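Local atomic coordinates of DUF1893 domain-containing protein (Thermotoga maritima, PDB entry 1VK9), a protein that is of unknown function but binds zinc ions and adopts a cytidine deaminase-like fold, consistent with a metal-dependent catalytic activity that remains to be identified. Residues Leu30-Tyr35 with Val52-Arg57; Asn16-Ala21 with Pro84-Ala89; Asn101-Ser106 with Met134-Glu139; Ala76-Lys81 with Ile143-Phe148. All coordinates share one frame; numbering follows the deposited sequence.

Interactions 1 and 2 both reach the one mixed sheet: interaction 1 sets strand 32-35 against helix 49-57, and interaction 2 sets strand 86-93 against helix 15-27, their centres about 13 Å apart. Interactions 3 and 4 pack helix and helix-end residues together and share helix 137-145, with about 12 Å between centres; interaction 4 is equally far from interaction 1, which it touches through Phe55 and Phe78. Along the sequence interaction 1 is nested within interaction 2 and interaction 3 within interaction 4, while interactions 2 and 4 alternate. The two nested halves are thereby interlocked, so that residues far apart in sequence build one compact alpha/beta domain.

Interaction 1 of 4, residues Leu30-Tyr35 with Val52-Arg57; sequences LSLLAY and VELFKR
The backbone bond from Lys56 N to Val52 O, 2.8 Å long, belongs to the helical turn that carries Leu54 to its meeting with Leu32 of strand 32-35. No hydrogen bond spans the two segments, and the contact is wholly apolar and buried. Leu54 divides its two methyls between neighbours on the strand. One branch meets Leu32 methyl against methyl, CD2 of Leu32 lying 3.9 Å from CD2 of Leu54, and the same Leu32 methyl rests 4.2 Å from Leu54 CB. The other branch comes toward Ala34, whose CB stands 4.4 Å from Leu54 CD1, a looser touch. In Leu54, CG lies anti to the backbone N (chi1 175°), which extends the fork outward from the helix, and the two leucines cross obliquely. Leu33, between the two strand contacts, points away from this helix and packs on Phe25 of helix 15-27. Where the strand begins, Ser31 and Leu32 both face Ser43 in a classic beta bulge. Leu54 also touches Met82 of helix 73-82. Helices thus cover both faces of the sheet at this strand, the layered alpha/beta architecture of the cytidine deaminase-like fold.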
# COMPACT_ATOMS: atom_id res chain seq x y z
N LEU A 30 -2.92 14.45 -1.35
CA LEU A 30 -3.24 13.15 -1.96
C LEU A 30 -3.51 12.10 -0.90
O LEU A 30 -3.09 12.24 0.25
CB LEU A 30 -2.10 12.67 -2.85
CG LEU A 30 -1.90 13.38 -4.19
CD1 LEU A 30 -0.82 12.67 -4.99
CD2 LEU A 30 -3.18 13.49 -5.01
N SER A 31 -4.21 11.03 -1.26
CA SER A 31 -4.37 9.93 -0.32
C SER A 31 -3.60 8.66 -0.74
O SER A 31 -3.39 7.74 0.08
CB SER A 31 -5.85 9.66 -0.03
OG SER A 31 -6.54 9.15 -1.15
N LEU A 32 -3.20 8.63 -2.02
CA LEU A 32 -2.41 7.57 -2.64
C LEU A 32 -1.62 8.13 -3.83
O LEU A 32 -2.11 8.95 -4.59
CB LEU A 32 -3.31 6.43 -3.12
CG LEU A 32 -2.72 5.16 -3.74
CD1 LEU A 32 -1.68 4.51 -2.84
CD2 LEU A 32 -3.84 4.16 -4.03
N LEU A 33 -0.38 7.68 -3.97
CA LEU A 33 0.46 8.10 -5.08
C LEU A 33 1.39 6.95 -5.47
O LEU A 33 1.96 6.29 -4.58
CB LEU A 33 1.28 9.32 -4.69
CG LEU A 33 2.43 9.75 -5.60
CD1 LEU A 33 1.91 10.34 -6.87
CD2 LEU A 33 3.28 10.76 -4.89
N ALA A 34 1.51 6.69 -6.78
CA ALA A 34 2.61 5.85 -7.27
C ALA A 34 3.55 6.70 -8.11
O ALA A 34 3.10 7.48 -8.97
CB ALA A 34 2.09 4.67 -8.02
N TYR A 35 4.85 6.57 -7.84
CA TYR A 35 5.86 7.47 -8.40
C TYR A 35 7.10 6.74 -8.95
O TYR A 35 7.65 5.84 -8.30
CB TYR A 35 6.26 8.49 -7.34
CG TYR A 35 7.19 9.59 -7.80
CD1 TYR A 35 6.69 10.75 -8.40
CD2 TYR A 35 8.57 9.50 -7.60
CE1 TYR A 35 7.55 11.78 -8.81
CE2 TYR A 35 9.43 10.52 -8.00
CZ TYR A 35 8.91 11.66 -8.61
OH TYR A 35 9.77 12.66 -9.00
N VAL A 52 -7.67 -0.21 -4.91
CA VAL A 52 -8.29 -1.06 -5.91
C VAL A 52 -8.16 -0.43 -7.32
O VAL A 52 -7.76 -1.12 -8.24
CB VAL A 52 -9.75 -1.40 -5.54
CG1 VAL A 52 -10.44 -2.19 -6.64
CG2 VAL A 52 -9.79 -2.20 -4.24
N GLU A 53 -8.49 0.86 -7.48
CA GLU A 53 -8.31 1.54 -8.76
C GLU A 53 -6.86 1.28 -9.20
O GLU A 53 -6.63 0.74 -10.29
CB GLU A 53 -8.66 3.06 -8.70
CG GLU A 53 -10.16 3.46 -8.70
CD GLU A 53 -10.45 4.99 -8.71
OE1 GLU A 53 -10.32 5.61 -9.80
OE2 GLU A 53 -10.85 5.58 -7.66
N LEU A 54 -5.89 1.58 -8.33
CA LEU A 54 -4.48 1.35 -8.64
C LEU A 54 -4.18 -0.10 -9.06
O LEU A 54 -3.50 -0.35 -10.06
CB LEU A 54 -3.60 1.76 -7.46
CG LEU A 54 -2.09 1.50 -7.52
CD1 LEU A 54 -1.45 2.17 -8.73
CD2 LEU A 54 -1.41 1.98 -6.23
N PHE A 55 -4.68 -1.06 -8.29
CA PHE A 55 -4.55 -2.48 -8.61
C PHE A 55 -5.10 -2.83 -9.99
O PHE A 55 -4.52 -3.62 -10.72
CB PHE A 55 -5.28 -3.29 -7.56
CG PHE A 55 -4.94 -4.76 -7.57
CD1 PHE A 55 -3.80 -5.23 -6.93
CD2 PHE A 55 -5.78 -5.67 -8.19
CE1 PHE A 55 -3.49 -6.58 -6.93
CE2 PHE A 55 -5.48 -7.02 -8.20
CZ PHE A 55 -4.34 -7.49 -7.57
N LYS A 56 -6.24 -2.26 -10.35
CA LYS A 56 -6.90 -2.56 -11.60
C LYS A 56 -6.10 -1.97 -12.76
O LYS A 56 -6.26 -2.41 -13.89
CB LYS A 56 -8.33 -2.00 -11.59
CG LYS A 56 -9.34 -2.76 -10.71
CD LYS A 56 -9.84 -4.06 -11.39
CE LYS A 56 -10.97 -4.77 -10.60
NZ LYS A 56 -12.26 -4.00 -10.58
N ARG A 57 -5.25 -0.97 -12.48
CA ARG A 57 -4.56 -0.21 -13.53
C ARG A 57 -3.21 -0.75 -13.98
O ARG A 57 -2.87 -0.57 -15.15
CB ARG A 57 -4.40 1.25 -13.12
CG ARG A 57 -4.72 2.28 -14.21
CD ARG A 57 -4.52 3.74 -13.73
NE ARG A 57 -5.26 4.72 -14.51
CZ ARG A 57 -5.07 4.94 -15.81
NH1 ARG A 57 -4.14 4.24 -16.47
NH2 ARG A 57 -5.78 5.85 -16.47

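Interaction 2 of 4, residues Asn16-Ala21 with Pro84-Ala89; sequences NLLRSA and PDHIHA. With ZN (zinc ion), chain E.
Leu18 points from helix 15-27 onto strand 86-93 and sets its two methyls against His86 and His88, residues two apart that face the helix on the same side of the strand. Its side chain runs at about a right angle to that of His88, and the contact is made by a branch of the leucine at the root of the imidazole: Leu18 CD1 lies 4.0 Å from His88 CB. The second branch leans the other way along the strand, where Leu18 CD2 comes within 4.4 Å of His86 NE2. Both methyls approach their rings obliquely. With its CG anti to the backbone N (chi1 -178°), Leu18 stands out from the helix far enough to reach both histidines. Ile87, the residue between them, points away from this helix, the alternation expected of a strand in a sheet covered by helices, here that of a cytidine deaminase-like fold. The polar ends of the rings serve other partners. His88 extends its imidazole past the leucine to a zinc ion, which NE2 binds at 2.1 Å together with a water at 2.2 Å and Asp110. His88 ND1 is hydrogen-bonded to Ser108 OG, a second-shell bond that helps to fix the rotation of the metal-binding ring. The same hydroxyl also holds His86 NE2, while Ser106 OG holds His86 ND1, so both nitrogens of that buried ring are satisfied. Val13, from the loop before helix 15-27, packs on His86 as well.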
# COMPACT_ATOMS: atom_id res chain seq x y z
N ASN A 16 16.15 10.31 -2.91
CA ASN A 16 15.71 11.59 -3.47
C ASN A 16 14.42 11.47 -4.28
O ASN A 16 13.78 12.48 -4.58
CB ASN A 16 16.83 12.28 -4.26
CG ASN A 16 17.23 11.51 -5.51
OD1 ASN A 16 17.26 10.26 -5.52
ND2 ASN A 16 17.52 12.25 -6.58
N LEU A 17 14.04 10.24 -4.63
CA LEU A 17 12.79 9.98 -5.33
C LEU A 17 11.66 10.00 -4.31
O LEU A 17 10.58 10.57 -4.55
CB LEU A 17 12.83 8.63 -6.04
CG LEU A 17 12.76 8.60 -7.57
CD1 LEU A 17 14.06 9.10 -8.23
CD2 LEU A 17 12.45 7.18 -8.04
N LEU A 18 11.92 9.38 -3.17
CA LEU A 18 10.99 9.45 -2.05
C LEU A 18 10.82 10.91 -1.69
O LEU A 18 9.70 11.38 -1.60
CB LEU A 18 11.51 8.65 -0.85
CG LEU A 18 10.59 8.62 0.36
CD1 LEU A 18 9.19 8.20 -0.05
CD2 LEU A 18 11.15 7.70 1.44
N ARG A 19 11.93 11.62 -1.52
CA ARG A 19 11.91 13.05 -1.24
C ARG A 19 11.01 13.81 -2.22
O ARG A 19 10.19 14.61 -1.81
CB ARG A 19 13.33 13.62 -1.29
CG ARG A 19 13.69 14.61 -0.20
CD ARG A 19 15.07 15.24 -0.41
NE ARG A 19 15.53 15.90 0.80
N SER A 20 11.17 13.53 -3.51
CA SER A 20 10.39 14.18 -4.56
C SER A 20 8.91 13.81 -4.53
O SER A 20 8.05 14.66 -4.76
CB SER A 20 10.95 13.82 -5.93
OG SER A 20 12.07 14.61 -6.24
N ALA A 21 8.62 12.55 -4.28
CA ALA A 21 7.25 12.07 -4.28
C ALA A 21 6.49 12.66 -3.11
O ALA A 21 5.30 12.94 -3.22
CB ALA A 21 7.20 10.56 -4.26
N PRO A 84 5.90 -3.06 -5.43
CA PRO A 84 6.59 -1.76 -5.53
C PRO A 84 7.98 -1.87 -4.85
O PRO A 84 8.16 -2.76 -4.02
CB PRO A 84 5.66 -0.83 -4.76
CG PRO A 84 4.97 -1.70 -3.79
CD PRO A 84 4.82 -3.04 -4.43
N ASP A 85 8.92 -1.01 -5.21
CA ASP A 85 10.25 -1.03 -4.62
C ASP A 85 10.13 -0.64 -3.13
O ASP A 85 10.76 -1.27 -2.25
CB ASP A 85 11.20 -0.05 -5.34
CG ASP A 85 11.45 -0.38 -6.84
OD1 ASP A 85 10.84 -1.31 -7.42
OD2 ASP A 85 12.27 0.28 -7.52
N HIS A 86 9.30 0.36 -2.82
CA HIS A 86 9.15 0.81 -1.46
C HIS A 86 7.73 1.34 -1.25
O HIS A 86 7.16 1.93 -2.17
CB HIS A 86 10.18 1.90 -1.19
CG HIS A 86 10.18 2.43 0.21
ND1 HIS A 86 11.00 1.93 1.19
CD2 HIS A 86 9.52 3.47 0.77
CE1 HIS A 86 10.83 2.61 2.31
NE2 HIS A 86 9.93 3.55 2.08
N ILE A 87 7.17 1.11 -0.06
CA ILE A 87 5.91 1.73 0.33
C ILE A 87 6.19 2.63 1.52
O ILE A 87 6.78 2.18 2.51
CB ILE A 87 4.88 0.66 0.72
CG1 ILE A 87 4.67 -0.33 -0.42
CG2 ILE A 87 3.55 1.30 1.13
CD1 ILE A 87 4.11 -1.66 0.03
N HIS A 88 5.81 3.90 1.42
CA HIS A 88 5.87 4.82 2.55
C HIS A 88 4.45 5.08 3.01
O HIS A 88 3.65 5.60 2.25
CB HIS A 88 6.52 6.15 2.19
CG HIS A 88 6.58 7.11 3.34
ND1 HIS A 88 7.37 6.91 4.45
CD2 HIS A 88 5.91 8.27 3.57
CE1 HIS A 88 7.22 7.90 5.30
NE2 HIS A 88 6.34 8.75 4.79
N ALA A 89 4.17 4.71 4.25
CA ALA A 89 2.85 4.86 4.85
C ALA A 89 2.90 6.00 5.86
O ALA A 89 3.76 6.01 6.75
CB ALA A 89 2.45 3.57 5.54
ZN ZN E . 5.69 10.52 5.62
O HOH W 1 3.75 11.06 4.70

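Interaction 3 of 4, residues Asn101-Ser106 with Met134-Glu139; sequences NEYGQS and MDDPEE. With ZN (zinc ion), chain B; ZN (zinc ion), chain F.
Tyr103 and Pro137 approach from opposite directions, and nearly all of the close packing lies where the phenol end reaches the pyrrolidine ring. Tyr103 OH is 3.3 Å from Pro137 CD, and Tyr103 CZ is 3.7 Å from Pro137 CG, the proline meeting the aromatic ring obliquely. Beyond this patch the contact is loose. Glu102 is exposed, and its extended chain carries the carboxylate out to one zinc ion, gripped by both oxygens, OE1 at 2.2 Å and OE2 at 2.5 Å. Asp136 binds a different zinc through OD1 at 1.9 Å, and a water also binds that ion. Its other oxygen caps helix 137-145: Glu139 N donates to Asp136 OD2 over 2.9 Å, on the anti side of the carboxylate, making Asp136 the N-cap. If Pro137 gave way to an alanine, CG and CD would be missing and the phenol end of Tyr103 would probably lose its packing partner on this side and be freer to turn. On the other segment, Gly104, just past helix 94-102, has the positive phi of a Schellman motif. Helix 73-82 touches both sides, Leu80 on Tyr103 and Ser77 on Pro137, and so connects the end of helix 94-102 with the start of helix 137-145.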
# COMPACT_ATOMS: atom_id res chain seq x y z
N ASN A 101 6.76 -7.21 6.80
CA ASN A 101 7.97 -7.87 7.25
C ASN A 101 8.03 -9.33 6.86
O ASN A 101 9.07 -9.81 6.46
CB ASN A 101 8.24 -7.69 8.74
CG ASN A 101 8.57 -6.24 9.10
OD1 ASN A 101 9.31 -5.55 8.36
ND2 ASN A 101 8.00 -5.76 10.20
N GLU A 102 6.92 -10.05 6.96
CA GLU A 102 6.92 -11.46 6.61
C GLU A 102 7.34 -11.60 5.14
O GLU A 102 7.99 -12.60 4.74
CB GLU A 102 5.52 -12.07 6.85
CG GLU A 102 5.38 -13.53 6.43
CD GLU A 102 3.96 -14.06 6.46
OE1 GLU A 102 3.02 -13.28 6.64
OE2 GLU A 102 3.76 -15.28 6.33
N TYR A 103 6.98 -10.59 4.34
CA TYR A 103 7.15 -10.69 2.91
C TYR A 103 8.40 -9.99 2.44
O TYR A 103 8.64 -9.92 1.25
CB TYR A 103 5.89 -10.20 2.18
CG TYR A 103 4.86 -11.29 2.15
CD1 TYR A 103 4.05 -11.55 3.27
CD2 TYR A 103 4.73 -12.13 1.04
CE1 TYR A 103 3.13 -12.59 3.26
CE2 TYR A 103 3.80 -13.18 1.03
CZ TYR A 103 3.02 -13.40 2.14
OH TYR A 103 2.12 -14.42 2.14
N GLY A 104 9.21 -9.49 3.37
CA GLY A 104 10.43 -8.78 3.03
C GLY A 104 10.22 -7.61 2.08
O GLY A 104 11.06 -7.35 1.24
N GLN A 105 9.08 -6.93 2.17
CA GLN A 105 8.82 -5.73 1.38
C GLN A 105 9.50 -4.54 2.05
O GLN A 105 9.53 -4.46 3.28
CB GLN A 105 7.33 -5.48 1.29
CG GLN A 105 6.94 -4.13 0.79
CD GLN A 105 7.10 -3.98 -0.71
OE1 GLN A 105 6.67 -4.84 -1.47
NE2 GLN A 105 7.70 -2.88 -1.15
N SER A 106 10.06 -3.63 1.27
CA SER A 106 10.72 -2.45 1.82
C SER A 106 9.68 -1.38 2.07
O SER A 106 8.89 -1.05 1.19
CB SER A 106 11.78 -1.93 0.87
OG SER A 106 12.11 -0.62 1.21
N MSE A 134 -7.15 -13.29 8.57
CA MSE A 134 -6.79 -13.96 7.33
C MSE A 134 -5.29 -13.84 7.06
O MSE A 134 -4.70 -12.79 7.30
CB MSE A 134 -7.52 -13.32 6.19
CG MSE A 134 -8.96 -13.73 6.08
SE MSE A 134 -9.91 -12.84 4.59
CE MSE A 134 -8.99 -13.77 3.09
N ASP A 135 -4.68 -14.89 6.52
CA ASP A 135 -3.21 -14.91 6.39
C ASP A 135 -2.68 -14.56 5.04
O ASP A 135 -1.59 -13.97 4.97
CB ASP A 135 -2.56 -16.24 6.84
CG ASP A 135 -2.41 -16.34 8.37
OD1 ASP A 135 -2.63 -15.32 9.08
OD2 ASP A 135 -2.06 -17.41 8.94
N ASP A 136 -3.39 -14.94 3.97
CA ASP A 136 -2.83 -14.88 2.62
C ASP A 136 -3.23 -13.63 1.83
O ASP A 136 -4.42 -13.38 1.61
CB ASP A 136 -3.23 -16.09 1.83
CG ASP A 136 -2.61 -16.10 0.46
OD1 ASP A 136 -1.37 -16.34 0.30
OD2 ASP A 136 -3.30 -15.88 -0.53
N PRO A 137 -2.24 -12.86 1.39
CA PRO A 137 -2.53 -11.61 0.65
C PRO A 137 -3.43 -11.88 -0.59
O PRO A 137 -4.34 -11.10 -0.80
CB PRO A 137 -1.14 -11.11 0.24
CG PRO A 137 -0.20 -11.79 1.11
CD PRO A 137 -0.79 -13.10 1.54
N GLU A 138 -3.19 -12.95 -1.35
CA GLU A 138 -4.03 -13.25 -2.50
C GLU A 138 -5.48 -13.55 -2.07
O GLU A 138 -6.39 -13.05 -2.69
CB GLU A 138 -3.42 -14.36 -3.41
CG GLU A 138 -3.53 -14.11 -4.93
N GLU A 139 -5.69 -14.32 -1.01
CA GLU A 139 -7.05 -14.57 -0.51
C GLU A 139 -7.69 -13.24 -0.09
O GLU A 139 -8.87 -13.00 -0.35
CB GLU A 139 -7.09 -15.61 0.63
CG GLU A 139 -7.45 -17.05 0.24
ZN ZN B . 1.39 -14.73 6.64
ZN ZN F . -0.17 -16.13 -1.13
O HOH W 2 -0.90 -17.95 -2.75

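Interaction 4 of 4, residues Ala76-Lys81 with Ile143-Phe148; sequences ASFLLK and IVLSKF
Phe78 sends its side chain from helix 73-82 toward Val144 and Leu145 near the end of helix 137-145. CB leaves the helix in the direction of the other segment and, with CG anti to the carbonyl carbon (chi1 -80°), the ring is carried outward, so that the contact is made by its far rim. At the CD1 flank the ring of Phe55, from helix 49-57, meets it edge-to-face. On the opposite flank CE2 lies 3.7 Å from Val144 CG1 and 3.9 Å from Val144 CB. CZ, the outermost atom, touches both partners: it is 3.9 Å from Val144 CG1 and 4.1 Å from Leu145 CD2. Back on the CD1 flank, CE1 is also 4.1 Å from Leu145 CD2. Both methyls stand at the ring edge, near its plane, and Val144 CB lies in that plane, so the phenyl ring abuts the valine and the leucine with its outer edge. The leucine sets out across the line of approach, but its outer part, CG and CD2, turns in to the ring. Just beyond, Ser146 is the first residue to leave helical geometry, and its OG donates to Ile143 O at 2.9 Å. An alanine in place of Phe78 would remove the whole ring and is likely to open a gap beside Val144 and Leu145, leaving both without their aromatic partner. Around this junction, Val52 of helix 49-57 touches both Phe78 and Leu145; Val131 of helix 126-132 packs on Val144. The contact therefore lies where helix 73-82 and helix 137-145 come together, with helices 49-57 and 126-132 packed against its residues.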
# COMPACT_ATOMS: atom_id res chain seq x y z
N ALA A 76 -2.10 -3.35 2.38
CA ALA A 76 -0.80 -4.04 2.35
C ALA A 76 -0.84 -5.21 1.36
O ALA A 76 0.08 -5.38 0.57
CB ALA A 76 -0.41 -4.51 3.73
N SER A 77 -1.93 -5.99 1.38
CA SER A 77 -2.07 -7.13 0.49
C SER A 77 -2.04 -6.71 -0.97
O SER A 77 -1.31 -7.29 -1.79
CB SER A 77 -3.36 -7.90 0.80
OG SER A 77 -3.29 -8.49 2.08
N PHE A 78 -2.84 -5.70 -1.31
CA PHE A 78 -2.85 -5.21 -2.68
C PHE A 78 -1.45 -4.72 -3.08
O PHE A 78 -0.89 -5.15 -4.11
CB PHE A 78 -3.87 -4.10 -2.84
CG PHE A 78 -5.28 -4.59 -2.99
CD1 PHE A 78 -5.74 -5.03 -4.22
CD2 PHE A 78 -6.13 -4.61 -1.91
CE1 PHE A 78 -7.03 -5.49 -4.35
CE2 PHE A 78 -7.43 -5.06 -2.05
CZ PHE A 78 -7.87 -5.51 -3.27
N LEU A 79 -0.87 -3.87 -2.24
CA LEU A 79 0.42 -3.31 -2.53
C LEU A 79 1.51 -4.42 -2.62
O LEU A 79 2.35 -4.38 -3.52
CB LEU A 79 0.75 -2.21 -1.51
CG LEU A 79 -0.15 -0.95 -1.55
CD1 LEU A 79 0.16 0.02 -0.40
CD2 LEU A 79 -0.08 -0.21 -2.89
N LEU A 80 1.45 -5.43 -1.74
CA LEU A 80 2.43 -6.52 -1.76
C LEU A 80 2.40 -7.25 -3.09
O LEU A 80 3.46 -7.55 -3.68
CB LEU A 80 2.19 -7.53 -0.64
CG LEU A 80 2.76 -7.22 0.74
CD1 LEU A 80 2.57 -8.42 1.65
CD2 LEU A 80 4.22 -6.85 0.70
N LYS A 81 1.20 -7.51 -3.58
CA LYS A 81 1.06 -8.21 -4.84
C LYS A 81 1.65 -7.40 -6.00
O LYS A 81 2.19 -7.97 -6.96
CB LYS A 81 -0.40 -8.60 -5.11
CG LYS A 81 -0.65 -9.26 -6.46
CD LYS A 81 0.07 -10.61 -6.57
CE LYS A 81 -0.87 -11.78 -6.84
NZ LYS A 81 -1.18 -11.73 -8.26
N ILE A 143 -11.19 -11.48 -1.53
CA ILE A 143 -12.37 -11.14 -0.73
C ILE A 143 -12.67 -9.65 -0.77
O ILE A 143 -13.84 -9.27 -0.83
CB ILE A 143 -12.30 -11.68 0.74
CG1 ILE A 143 -13.72 -11.90 1.28
CG2 ILE A 143 -11.56 -10.73 1.65
CD1 ILE A 143 -13.82 -12.62 2.64
N VAL A 144 -11.65 -8.79 -0.76
CA VAL A 144 -11.92 -7.35 -0.81
C VAL A 144 -12.59 -6.98 -2.13
O VAL A 144 -13.55 -6.20 -2.15
CB VAL A 144 -10.69 -6.49 -0.55
CG1 VAL A 144 -10.97 -5.02 -0.88
CG2 VAL A 144 -10.25 -6.62 0.89
N LEU A 145 -12.11 -7.55 -3.23
CA LEU A 145 -12.70 -7.26 -4.53
C LEU A 145 -14.16 -7.65 -4.61
O LEU A 145 -14.95 -7.02 -5.32
CB LEU A 145 -11.89 -7.91 -5.65
CG LEU A 145 -10.52 -7.28 -5.88
CD1 LEU A 145 -9.75 -8.06 -6.91
CD2 LEU A 145 -10.65 -5.83 -6.28
N SER A 146 -14.54 -8.68 -3.87
CA SER A 146 -15.91 -9.14 -3.89
C SER A 146 -16.82 -8.24 -3.04
O SER A 146 -17.96 -8.60 -2.73
CB SER A 146 -16.00 -10.61 -3.47
OG SER A 146 -16.02 -10.73 -2.06
N LYS A 147 -16.31 -7.07 -2.65
CA LYS A 147 -17.14 -6.03 -2.04
C LYS A 147 -17.24 -4.86 -3.01
O LYS A 147 -18.20 -4.11 -2.97
CB LYS A 147 -16.61 -5.57 -0.67
CG LYS A 147 -16.32 -6.68 0.39
CD LYS A 147 -17.42 -7.74 0.49
CE LYS A 147 -17.96 -7.89 1.92
NZ LYS A 147 -18.17 -9.33 2.31
N PHE A 148 -16.26 -4.71 -3.90
CA PHE A 148 -16.33 -3.73 -5.00
C PHE A 148 -16.68 -4.44 -6.30
O PHE A 148 -17.80 -4.32 -6.80
CB PHE A 148 -14.99 -2.99 -5.18
CG PHE A 148 -14.57 -2.15 -3.99
CD1 PHE A 148 -13.87 -2.72 -2.91
CD2 PHE A 148 -14.82 -0.77 -3.96
CE1 PHE A 148 -13.46 -1.94 -1.81
CE2 PHE A 148 -14.41 0.02 -2.86
CZ PHE A 148 -13.73 -0.58 -1.79